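Long-range contact in La protein (Trypanosoma brucei, PDB 1S29), which probably binds RNA, its N-terminal fragment here forming the La motif, a winged-helix domain that mediates RNA binding through a conserved aromatic patch: residues E19-D24 against L51-V56. Numbering follows the deposited sequence.
Sequences EFYFSD and LTFKRV
In the winged-helix fold of the La motif, the C-terminal end of helix 8-21 meets the start of the short helix 54-57 through three aromatic rings, those of F20, Y21 and F53, and the guanidinium of R55. Y21 lies at the middle of the contact. Its hydroxyl oxygen OH accepts a hydrogen bond from the backbone N of R55 at 3.0 Å, with an N-H...O angle of 159°, and so takes up an amide in the first turn of helix 54-57. One face of the Y21 ring receives the edge of F53 in an edge-to-face pair, centroids 5.1 Å apart; F53 CD1 stands over the ring centre, and F53 CB packs 3.7 Å from Y21 CZ. The F53 side chain also touches F32 and L33 of helix 31-37. F20 CD2 lies over the opposite face of Y21, toward the rim.

The guanidinium of R55 lies flat on the F20 ring, the planes only 10° apart. R55 NH1 sits above the ring centre, 3.4 Å from F20 CZ. The R55 chain, extended from CG to NE, packs tightly on the Y21 hydroxyl, with CB 3.2 Å and CG 3.1 Å from Y21 OH.

R55 thus joins F20 and Y21: its backbone N-H donates to Y21 OH and its guanidinium stacks on F20. Cation-pi attraction and the directed N-H...O bond together hold the two helix ends together at this point.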
loop_
_atom_site.group_PDB
_atom_site.type_symbol
_atom_site.label_atom_id
_atom_site.label_comp_id
_atom_site.label_asym_id
_atom_site.label_seq_id
_atom_site.Cartn_x
_atom_site.Cartn_y
_atom_site.Cartn_z
ATOM N N GLU A 19 3.723 3.345 -2.528
ATOM C CA GLU A 19 3.696 3.785 -3.916
ATOM C C GLU A 19 4.810 3.067 -4.686
ATOM O O GLU A 19 4.676 2.794 -5.876
ATOM C CB GLU A 19 3.874 5.306 -3.999
ATOM C CG GLU A 19 2.764 6.056 -3.297
ATOM C CD GLU A 19 2.939 7.562 -3.326
ATOM O OE1 GLU A 19 4.091 8.038 -3.409
ATOM O OE2 GLU A 19 1.916 8.273 -3.249
ATOM N N PHE A 20 5.904 2.756 -3.998
ATOM C CA PHE A 20 7.032 2.060 -4.621
ATOM C C PHE A 20 6.610 0.693 -5.140
ATOM O O PHE A 20 6.878 0.336 -6.286
ATOM C CB PHE A 20 8.163 1.879 -3.602
ATOM C CG PHE A 20 9.326 1.053 -4.102
ATOM C CD1 PHE A 20 10.321 1.623 -4.891
ATOM C CD2 PHE A 20 9.441 -0.289 -3.745
ATOM C CE1 PHE A 20 11.419 0.868 -5.315
ATOM C CE2 PHE A 20 10.536 -1.054 -4.163
ATOM C CZ PHE A 20 11.528 -0.469 -4.952
ATOM N N TYR A 21 5.948 -0.082 -4.292
ATOM C CA TYR A 21 5.520 -1.409 -4.699
ATOM C C TYR A 21 4.526 -1.378 -5.851
ATOM O O TYR A 21 4.501 -2.291 -6.678
ATOM C CB TYR A 21 4.923 -2.159 -3.503
ATOM C CG TYR A 21 5.964 -2.617 -2.501
ATOM C CD1 TYR A 21 5.981 -2.120 -1.202
ATOM C CD2 TYR A 21 6.936 -3.550 -2.859
ATOM C CE1 TYR A 21 6.942 -2.544 -0.279
ATOM C CE2 TYR A 21 7.902 -3.976 -1.944
ATOM C CZ TYR A 21 7.896 -3.471 -0.658
ATOM O OH TYR A 21 8.839 -3.905 0.250
ATOM N N PHE A 22 3.719 -0.324 -5.916
ATOM C CA PHE A 22 2.721 -0.187 -6.974
ATOM C C PHE A 22 3.169 0.653 -8.169
ATOM O O PHE A 22 2.382 0.908 -9.069
ATOM C CB PHE A 22 1.434 0.412 -6.403
ATOM C CG PHE A 22 0.611 -0.561 -5.600
ATOM C CD1 PHE A 22 -0.179 -1.516 -6.236
ATOM C CD2 PHE A 22 0.621 -0.521 -4.213
ATOM C CE1 PHE A 22 -0.947 -2.413 -5.498
ATOM C CE2 PHE A 22 -0.145 -1.414 -3.467
ATOM C CZ PHE A 22 -0.929 -2.360 -4.106
ATOM N N SER A 23 4.426 1.085 -8.186
ATOM C CA SER A 23 4.904 1.907 -9.297
ATOM C C SER A 23 4.889 1.125 -10.602
ATOM O O SER A 23 4.960 -0.101 -10.596
ATOM C CB SER A 23 6.326 2.408 -9.028
ATOM O OG SER A 23 7.288 1.393 -9.256
ATOM N N ASP A 24 4.794 1.841 -11.718
ATOM C CA ASP A 24 4.776 1.204 -13.031
ATOM C C ASP A 24 5.966 0.270 -13.226
ATOM O O ASP A 24 5.818 -0.852 -13.703
ATOM C CB ASP A 24 4.803 2.257 -14.146
ATOM C CG ASP A 24 3.474 2.959 -14.326
ATOM O OD1 ASP A 24 2.533 2.667 -13.561
ATOM O OD2 ASP A 24 3.377 3.806 -15.240
ATOM N N LEU A 51 1.251 -5.471 4.629
ATOM C CA LEU A 51 1.973 -5.590 5.887
ATOM C C LEU A 51 3.041 -6.682 5.856
ATOM O O LEU A 51 3.935 -6.703 6.707
ATOM C CB LEU A 51 0.996 -5.864 7.031
ATOM C CG LEU A 51 0.151 -4.686 7.513
ATOM C CD1 LEU A 51 -0.764 -5.142 8.632
ATOM C CD2 LEU A 51 1.061 -3.577 8.012
ATOM N N THR A 52 2.956 -7.586 4.883
ATOM C CA THR A 52 3.934 -8.668 4.791
ATOM C C THR A 52 5.166 -8.294 3.971
ATOM O O THR A 52 6.160 -9.021 3.969
ATOM C CB THR A 52 3.311 -9.946 4.188
ATOM O OG1 THR A 52 3.064 -9.755 2.788
ATOM C CG2 THR A 52 2.005 -10.286 4.903
ATOM N N PHE A 53 5.104 -7.160 3.280
ATOM C CA PHE A 53 6.226 -6.702 2.466
ATOM C C PHE A 53 7.244 -5.999 3.355
ATOM O O PHE A 53 6.881 -5.200 4.212
ATOM C CB PHE A 53 5.730 -5.751 1.374
ATOM C CG PHE A 53 4.776 -6.391 0.402
ATOM C CD1 PHE A 53 4.079 -5.612 -0.513
ATOM C CD2 PHE A 53 4.577 -7.770 0.397
ATOM C CE1 PHE A 53 3.196 -6.198 -1.421
ATOM C CE2 PHE A 53 3.699 -8.362 -0.503
ATOM C CZ PHE A 53 3.007 -7.574 -1.414
ATOM N N LYS A 54 8.519 -6.310 3.132
ATOM C CA LYS A 54 9.629 -5.765 3.910
ATOM C C LYS A 54 9.642 -4.268 4.190
ATOM O O LYS A 54 9.848 -3.852 5.334
ATOM C CB LYS A 54 10.963 -6.125 3.247
ATOM C CG LYS A 54 12.165 -5.509 3.955
ATOM C CD LYS A 54 13.423 -5.519 3.101
ATOM C CE LYS A 54 14.554 -4.807 3.834
ATOM N NZ LYS A 54 15.801 -4.697 3.037
ATOM N N ARG A 55 9.445 -3.460 3.155
ATOM C CA ARG A 55 9.489 -2.014 3.333
ATOM C C ARG A 55 8.328 -1.464 4.151
ATOM O O ARG A 55 8.388 -0.341 4.655
ATOM C CB ARG A 55 9.580 -1.320 1.971
ATOM C CG ARG A 55 10.826 -1.728 1.192
ATOM C CD ARG A 55 11.039 -0.867 -0.026
ATOM N NE ARG A 55 12.268 -1.225 -0.726
ATOM C CZ ARG A 55 12.879 -0.441 -1.607
ATOM N NH1 ARG A 55 12.374 0.754 -1.894
ATOM N NH2 ARG A 55 13.997 -0.848 -2.195
ATOM N N VAL A 56 7.269 -2.253 4.288
ATOM C CA VAL A 56 6.126 -1.826 5.085
ATOM C C VAL A 56 6.275 -2.390 6.497
ATOM O O VAL A 56 6.091 -1.680 7.488
ATOM C CB VAL A 56 4.803 -2.328 4.476
ATOM C CG1 VAL A 56 3.650 -2.069 5.437
ATOM C CG2 VAL A 56 4.546 -1.619 3.153
#